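Local coordinates for uncharacterized protein (Bacteroides caccae, PDB 4L7A) that is of unknown function but is probably a zinc-dependent metallopeptidase, at residues D161-G166 and K226-Q231; E201-F206 and A234-Y239. All blocks are in the same frame, centred on the assembly; numbering follows the deposited sequence.

Contact 1 of 2, residues D161-G166 and K226-Q231; sequences DKISAG and KPIIDQ
In I163 a chi1 of -67° turns CG2 anti to the backbone N and swings CG1 anti to the carbonyl carbon, splaying the two branches toward helix 211-244. Q231 answers with a fully extended chain (chi1 179°, chi2 -178°) that carries its amide out to meet them. CG1, CD1 and CG2 of I163 all lie on one side of that amide plane, so the isoleucine rests on a flat group coming from the opposite direction. The nearest approach is I163 CG1 to Q231 NE2 at 3.6 Å, with I163 CD1 3.8 Å from the same nitrogen; toward the other end of the amide, I163 CG2 stands 3.9 Å from Q231 OE1. These are van der Waals contacts, and no hydrogen bond crosses between the segments. I228 slides past I163 in the reverse direction, bringing the methyls I163 CG2 and I228 CG2 to 3.7 Å. The same I228 methyl lies 4.0 Å from S164 OG, a buried hydroxyl that is hydrogen-bonded with K232 NZ on the long helix. With an alanine at I163, the amide of Q231 would probably be freer to turn and I228 CG2 would lose its methyl partner. Behind the contact, A165 N bonds to K162 O as the chain leaves its short helix, and helix 211-244 is kinked at P227, whose ring nitrogen has no hydrogen to give. The whole is a small, partly buried contact, isoleucine pair plus isoleucine on an amide face, with Q231 at its exposed margin, joining the end of helix 160-163 to a long helix of this putative metallopeptidase fold.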
ATOM      1  N   ASP A 161     -13.116   1.227  18.521  1.00 24.73           N
ATOM      2  CA  ASP A 161     -13.986   2.317  18.166  1.00 26.98           C
ATOM      3  C   ASP A 161     -14.226   3.268  19.301  1.00 29.17           C
ATOM      4  O   ASP A 161     -14.489   4.436  19.061  1.00 30.74           O
ATOM      5  CB  ASP A 161     -15.329   1.774  17.717  1.00 29.02           C
ATOM      6  CG  ASP A 161     -15.250   1.015  16.402  1.00 29.34           C
ATOM      7  OD1 ASP A 161     -14.175   0.778  15.848  1.00 32.32           O
ATOM      8  OD2 ASP A 161     -16.285   0.597  15.895  1.00 35.49           O
ATOM      9  N   LYS A 162     -14.157   2.797  20.537  1.00 30.09           N
ATOM     10  CA  LYS A 162     -14.437   3.679  21.663  1.00 35.45           C
ATOM     11  C   LYS A 162     -13.287   4.602  22.001  1.00 34.94           C
ATOM     12  O   LYS A 162     -13.506   5.657  22.609  1.00 34.12           O
ATOM     13  CB  LYS A 162     -14.697   2.883  22.945  1.00 38.01           C
ATOM     14  CG  LYS A 162     -15.885   2.003  22.883  1.00 41.86           C
ATOM     15  CD  LYS A 162     -15.981   1.265  24.202  1.00 46.07           C
ATOM     16  CE  LYS A 162     -17.150   0.320  24.224  1.00 48.74           C
ATOM     17  NZ  LYS A 162     -17.195  -0.284  25.592  1.00 52.72           N
ATOM     18  N   ILE A 163     -12.068   4.190  21.658  1.00 30.13           N
ATOM     19  CA  ILE A 163     -10.886   4.904  22.123  1.00 30.45           C
ATOM     20  C   ILE A 163     -10.981   6.415  21.811  1.00 28.05           C
ATOM     21  O   ILE A 163     -10.790   7.236  22.691  1.00 27.23           O
ATOM     22  CB  ILE A 163      -9.598   4.313  21.563  1.00 29.92           C
ATOM     23  CG1 ILE A 163      -9.392   2.917  22.155  1.00 30.78           C
ATOM     24  CG2 ILE A 163      -8.400   5.163  21.950  1.00 31.00           C
ATOM     25  CD1 ILE A 163      -8.407   2.086  21.418  1.00 29.88           C
ATOM     26  N   SER A 164     -11.342   6.768  20.601  1.00 26.51           N
ATOM     27  CA  SER A 164     -11.440   8.181  20.226  1.00 26.61           C
ATOM     28  C   SER A 164     -12.874   8.621  19.945  1.00 27.27           C
ATOM     29  O   SER A 164     -13.091   9.590  19.248  1.00 28.01           O
ATOM     30  CB  SER A 164     -10.574   8.438  19.010  1.00 26.34           C
ATOM     31  OG  SER A 164      -9.189   8.352  19.280  1.00 25.22           O
ATOM     32  N   ALA A 165     -13.863   7.907  20.483  1.00 29.97           N
ATOM     33  CA  ALA A 165     -15.301   8.304  20.345  1.00 30.85           C
ATOM     34  C   ALA A 165     -15.468   9.744  20.764  1.00 28.90           C
ATOM     35  O   ALA A 165     -14.987  10.150  21.772  1.00 27.88           O
ATOM     36  CB  ALA A 165     -16.232   7.404  21.215  1.00 31.06           C
ATOM     37  N   GLY A 166     -16.122  10.538  19.955  1.00 29.68           N
ATOM     38  CA  GLY A 166     -16.271  11.936  20.295  1.00 29.03           C
ATOM     39  C   GLY A 166     -15.349  12.802  19.470  1.00 30.00           C
ATOM     40  O   GLY A 166     -15.649  13.951  19.273  1.00 30.43           O
ATOM     41  N   LYS A 226      -0.004  10.742  22.602  1.00 26.55           N
ATOM     42  CA  LYS A 226       0.917   9.622  22.584  1.00 28.15           C
ATOM     43  C   LYS A 226       0.316   8.391  23.214  1.00 27.88           C
ATOM     44  O   LYS A 226       0.379   7.330  22.629  1.00 27.97           O
ATOM     45  CB  LYS A 226       2.214   9.938  23.315  1.00 32.35           C
ATOM     46  CG  LYS A 226       3.365  10.165  22.438  1.00 37.36           C
ATOM     47  CD  LYS A 226       4.604  10.612  23.215  1.00 41.30           C
ATOM     48  CE  LYS A 226       4.674  12.128  23.280  1.00 45.88           C
ATOM     49  NZ  LYS A 226       6.020  12.570  22.887  1.00 51.37           N
ATOM     50  N   PRO A 227      -0.212   8.507  24.444  1.00 26.14           N
ATOM     51  CA  PRO A 227      -0.831   7.323  25.029  1.00 25.55           C
ATOM     52  C   PRO A 227      -2.005   6.783  24.204  1.00 25.70           C
ATOM     53  O   PRO A 227      -2.252   5.578  24.253  1.00 24.87           O
ATOM     54  CB  PRO A 227      -1.357   7.823  26.384  1.00 26.32           C
ATOM     55  CG  PRO A 227      -0.696   9.094  26.635  1.00 25.97           C
ATOM     56  CD  PRO A 227      -0.339   9.681  25.325  1.00 26.39           C
ATOM     57  N   ILE A 228      -2.750   7.665  23.519  1.00 24.30           N
ATOM     58  CA  ILE A 228      -3.856   7.225  22.711  1.00 23.97           C
ATOM     59  C   ILE A 228      -3.366   6.415  21.463  1.00 23.34           C
ATOM     60  O   ILE A 228      -3.896   5.339  21.158  1.00 20.35           O
ATOM     61  CB  ILE A 228      -4.741   8.387  22.305  1.00 24.32           C
ATOM     62  CG1 ILE A 228      -5.354   9.061  23.544  1.00 24.63           C
ATOM     63  CG2 ILE A 228      -5.878   7.862  21.487  1.00 24.83           C
ATOM     64  CD1 ILE A 228      -5.915  10.474  23.280  1.00 24.33           C
ATOM     65  N   ILE A 229      -2.344   6.930  20.795  1.00 22.77           N
ATOM     66  CA  ILE A 229      -1.726   6.235  19.688  1.00 23.66           C
ATOM     67  C   ILE A 229      -1.100   4.917  20.164  1.00 26.24           C
ATOM     68  O   ILE A 229      -1.278   3.876  19.495  1.00 22.93           O
ATOM     69  CB  ILE A 229      -0.744   7.084  18.964  1.00 24.20           C
ATOM     70  CG1 ILE A 229      -1.485   8.230  18.300  1.00 25.13           C
ATOM     71  CG2 ILE A 229      -0.031   6.290  17.858  1.00 25.31           C
ATOM     72  CD1 ILE A 229      -0.594   9.305  17.759  1.00 26.05           C
ATOM     73  N   ASP A 230      -0.421   4.950  21.315  1.00 24.89           N
ATOM     74  CA  ASP A 230       0.143   3.744  21.889  1.00 28.20           C
ATOM     75  C   ASP A 230      -0.932   2.664  22.123  1.00 27.17           C
ATOM     76  O   ASP A 230      -0.750   1.510  21.769  1.00 24.98           O
ATOM     77  CB  ASP A 230       0.872   4.057  23.207  1.00 33.27           C
ATOM     78  CG  ASP A 230       2.205   4.815  22.973  1.00 37.58           C
ATOM     79  OD1 ASP A 230       2.829   4.598  21.905  1.00 41.10           O
ATOM     80  OD2 ASP A 230       2.621   5.592  23.864  1.00 47.69           O
ATOM     81  N   GLN A 231      -2.069   3.059  22.664  1.00 26.06           N
ATOM     82  CA  GLN A 231      -3.135   2.104  22.932  1.00 27.01           C
ATOM     83  C   GLN A 231      -3.698   1.478  21.631  1.00 24.94           C
ATOM     84  O   GLN A 231      -3.922   0.259  21.559  1.00 22.72           O
ATOM     85  CB  GLN A 231      -4.238   2.814  23.709  1.00 29.83           C
ATOM     86  CG  GLN A 231      -5.394   1.927  24.017  1.00 33.10           C
ATOM     87  CD  GLN A 231      -6.483   2.673  24.754  1.00 36.12           C
ATOM     88  OE1 GLN A 231      -6.359   3.844  25.054  1.00 36.55           O
ATOM     89  NE2 GLN A 231      -7.538   1.976  25.072  1.00 40.15           N
TER

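Contact 2 of 2, residues E201-F206 and A234-Y239; sequences EVTACF and AMVKKY
V202 is the first residue of 201-206 to reach the other helix: its CG1 methyl meets V236 CG2 at 4.1 Å, a loose apolar touch between two side chains that run at a slant. T203 comes next, and its OG1 lies 3.5 Å from V236 CG1, the methyl that chi1 of 176° places anti to the backbone N. V236 thus straddles two neighbouring residues, one methyl to each. The threonine hydroxyl is hydrogen-bonded one turn back to I199 O, so this buried polar atom is satisfied within its own helix while an apolar methyl packs against it. One turn after V202, the ring of F206 meets K237, whose chain crosses it at about a right angle. K237 CE is 3.8 Å from F206 CZ, so the lysine's aliphatic end, rather than its amine, makes the closest touch. The segment axes approach to 10.3 Å and cross at -87°, which limits the interface to a few residues around the crossing point. Other helices close the surroundings: Y160 of helix 160-163 touches V202 and V236, and L248 of helix 248-260 touches V236 and F206. W214, from an earlier part of helix 211-244 itself, meets the F206 ring edge-to-face. E201 makes a salt bridge with K140 and a hydrogen bond with H144 ND1, tying helix 195-208 to helix 131-153.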
ATOM      1  N   GLU A 201      -5.343   3.104   8.892  1.00 17.05           N
ATOM      2  CA  GLU A 201      -4.262   4.092   8.868  1.00 18.30           C
ATOM      3  C   GLU A 201      -3.173   3.787   9.875  1.00 17.54           C
ATOM      4  O   GLU A 201      -1.989   3.939   9.563  1.00 16.10           O
ATOM      5  CB  GLU A 201      -4.790   5.492   9.120  1.00 18.63           C
ATOM      6  CG  GLU A 201      -5.567   6.117   7.924  1.00 20.54           C
ATOM      7  CD  GLU A 201      -4.621   6.488   6.775  1.00 22.75           C
ATOM      8  OE1 GLU A 201      -4.055   7.600   6.852  1.00 25.63           O
ATOM      9  OE2 GLU A 201      -4.413   5.666   5.846  1.00 22.41           O
ATOM     10  N   VAL A 202      -3.550   3.372  11.078  1.00 18.09           N
ATOM     11  CA  VAL A 202      -2.544   3.026  12.073  1.00 18.90           C
ATOM     12  C   VAL A 202      -1.701   1.907  11.514  1.00 18.79           C
ATOM     13  O   VAL A 202      -0.507   1.965  11.526  1.00 19.43           O
ATOM     14  CB  VAL A 202      -3.185   2.689  13.422  1.00 21.42           C
ATOM     15  CG1 VAL A 202      -2.162   2.066  14.374  1.00 21.46           C
ATOM     16  CG2 VAL A 202      -3.782   3.928  14.032  1.00 21.07           C
ATOM     17  N   THR A 203      -2.328   0.887  10.957  1.00 19.74           N
ATOM     18  CA  THR A 203      -1.624  -0.251  10.386  1.00 18.89           C
ATOM     19  C   THR A 203      -0.703   0.139   9.224  1.00 17.73           C
ATOM     20  O   THR A 203       0.477  -0.230   9.186  1.00 17.29           O
ATOM     21  CB  THR A 203      -2.657  -1.304   9.851  1.00 20.24           C
ATOM     22  OG1 THR A 203      -3.630  -1.632  10.857  1.00 20.61           O
ATOM     23  CG2 THR A 203      -1.952  -2.580   9.405  1.00 21.14           C
ATOM     24  N   ALA A 204      -1.232   0.920   8.263  1.00 18.54           N
ATOM     25  CA  ALA A 204      -0.489   1.329   7.087  1.00 17.44           C
ATOM     26  C   ALA A 204       0.639   2.307   7.415  1.00 19.10           C
ATOM     27  O   ALA A 204       1.728   2.237   6.790  1.00 18.73           O
ATOM     28  CB  ALA A 204      -1.404   1.978   6.089  1.00 17.54           C
ATOM     29  N   CYS A 205       0.380   3.216   8.342  1.00 17.20           N
ATOM     30  CA  CYS A 205       1.466   4.132   8.791  1.00 17.97           C
ATOM     31  C   CYS A 205       2.555   3.372   9.544  1.00 17.34           C
ATOM     32  O   CYS A 205       3.756   3.557   9.305  1.00 16.47           O
ATOM     33  CB  CYS A 205       0.932   5.261   9.646  1.00 17.78           C
ATOM     34  SG  CYS A 205      -0.134   6.449   8.739  1.00 21.06           S
ATOM     35  N   PHE A 206       2.145   2.493  10.447  1.00 18.20           N
ATOM     36  CA  PHE A 206       3.101   1.734  11.198  1.00 18.89           C
ATOM     37  C   PHE A 206       3.982   0.899  10.273  1.00 20.80           C
ATOM     38  O   PHE A 206       5.206   0.851  10.471  1.00 21.29           O
ATOM     39  CB  PHE A 206       2.421   0.824  12.224  1.00 20.26           C
ATOM     40  CG  PHE A 206       3.387   0.146  13.138  1.00 20.32           C
ATOM     41  CD1 PHE A 206       4.119   0.886  14.059  1.00 20.17           C
ATOM     42  CD2 PHE A 206       3.597  -1.213  13.051  1.00 20.31           C
ATOM     43  CE1 PHE A 206       5.052   0.283  14.918  1.00 20.51           C
ATOM     44  CE2 PHE A 206       4.507  -1.839  13.913  1.00 20.95           C
ATOM     45  CZ  PHE A 206       5.241  -1.076  14.861  1.00 21.78           C
ATOM     46  N   ALA A 234      -1.111  -0.927  20.173  1.00 22.88           N
ATOM     47  CA  ALA A 234      -1.016  -2.180  20.892  1.00 23.94           C
ATOM     48  C   ALA A 234      -2.189  -3.079  20.495  1.00 24.18           C
ATOM     49  O   ALA A 234      -2.043  -4.300  20.294  1.00 24.26           O
ATOM     50  CB  ALA A 234      -1.008  -1.954  22.356  1.00 25.76           C
HETATM   51  N   MSE A 235      -3.358  -2.476  20.362  1.00 25.07           N
HETATM   52  CA  MSE A 235      -4.550  -3.231  20.000  1.00 26.17           C
HETATM   53  C   MSE A 235      -4.454  -3.823  18.579  1.00 25.21           C
HETATM   54  O   MSE A 235      -4.814  -4.979  18.341  1.00 24.35           O
HETATM   55  CB  MSE A 235      -5.777  -2.351  20.120  1.00 28.15           C
HETATM   56  CG  MSE A 235      -7.060  -3.194  20.065  1.00 32.41           C
HETATM   57 SE   MSE A 235      -8.647  -2.185  20.636  0.75 36.87          SE
HETATM   58  CE  MSE A 235      -8.212  -1.889  22.481  1.00 34.71           C
ATOM     59  N   VAL A 236      -3.937  -3.036  17.644  1.00 23.88           N
ATOM     60  CA  VAL A 236      -3.658  -3.534  16.281  1.00 23.91           C
ATOM     61  C   VAL A 236      -2.633  -4.694  16.289  1.00 24.06           C
ATOM     62  O   VAL A 236      -2.855  -5.717  15.652  1.00 22.53           O
ATOM     63  CB  VAL A 236      -3.148  -2.406  15.347  1.00 23.42           C
ATOM     64  CG1 VAL A 236      -2.763  -2.944  13.954  1.00 24.67           C
ATOM     65  CG2 VAL A 236      -4.236  -1.369  15.175  1.00 23.85           C
ATOM     66  N   LYS A 237      -1.510  -4.508  16.974  1.00 22.98           N
ATOM     67  CA  LYS A 237      -0.550  -5.578  17.111  1.00 22.89           C
ATOM     68  C   LYS A 237      -1.234  -6.862  17.615  1.00 23.58           C
ATOM     69  O   LYS A 237      -0.998  -7.946  17.084  1.00 23.04           O
ATOM     70  CB  LYS A 237       0.558  -5.170  18.038  1.00 23.16           C
ATOM     71  CG  LYS A 237       1.571  -4.264  17.398  1.00 23.66           C
ATOM     72  CD  LYS A 237       2.675  -3.882  18.440  1.00 25.55           C
ATOM     73  CE  LYS A 237       3.767  -3.045  17.742  1.00 24.71           C
ATOM     74  NZ  LYS A 237       4.548  -2.246  18.758  1.00 25.49           N
ATOM     75  N   LYS A 238      -2.064  -6.729  18.647  1.00 25.48           N
ATOM     76  CA  LYS A 238      -2.744  -7.859  19.247  1.00 26.19           C
ATOM     77  C   LYS A 238      -3.721  -8.510  18.271  1.00 25.70           C
ATOM     78  O   LYS A 238      -3.777  -9.712  18.173  1.00 24.19           O
ATOM     79  CB  LYS A 238      -3.452  -7.419  20.529  1.00 29.46           C
ATOM     80  CG  LYS A 238      -4.231  -8.555  21.238  1.00 32.47           C
ATOM     81  CD  LYS A 238      -4.721  -8.153  22.643  1.00 35.31           C
ATOM     82  CE  LYS A 238      -5.851  -9.076  23.136  1.00 37.53           C
ATOM     83  NZ  LYS A 238      -5.426 -10.504  23.257  1.00 39.97           N
ATOM     84  N   TYR A 239      -4.479  -7.693  17.544  1.00 25.55           N
ATOM     85  CA  TYR A 239      -5.381  -8.163  16.527  1.00 24.91           C
ATOM     86  C   TYR A 239      -4.608  -8.928  15.427  1.00 26.63           C
ATOM     87  O   TYR A 239      -5.031 -10.030  15.019  1.00 26.73           O
ATOM     88  CB  TYR A 239      -6.121  -6.989  15.875  1.00 24.99           C
ATOM     89  CG  TYR A 239      -6.819  -7.342  14.553  1.00 23.64           C
ATOM     90  CD1 TYR A 239      -7.998  -8.099  14.534  1.00 23.83           C
ATOM     91  CD2 TYR A 239      -6.289  -6.947  13.334  1.00 23.48           C
ATOM     92  CE1 TYR A 239      -8.633  -8.442  13.325  1.00 22.49           C
ATOM     93  CE2 TYR A 239      -6.917  -7.279  12.123  1.00 22.13           C
ATOM     94  CZ  TYR A 239      -8.082  -8.038  12.137  1.00 22.52           C
ATOM     95  OH  TYR A 239      -8.679  -8.353  10.921  1.00 24.75           O
TER

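Overall arrangement
Contacts 1 and 2 lie 12 Å apart, centre to centre, and share helix 211-244: segment 226-231 takes helix 160-163, and 234-239, further along, takes helix 195-208. They touch directly, I163 CD1 lying 4.1 Å from CE of selenomethionine M235. Contact 1 is peripheral, about 24 Å from the chain centre to its own centre; contact 2 is buried, at about 14 Å. Along the chain their segments alternate. Contact 2 is linked more closely to the likely active site: E201 is bonded to H144, first histidine of an HEFAH sequence matching the HExxH zinc-binding motif, consistent with a second-shell role for this glutamate.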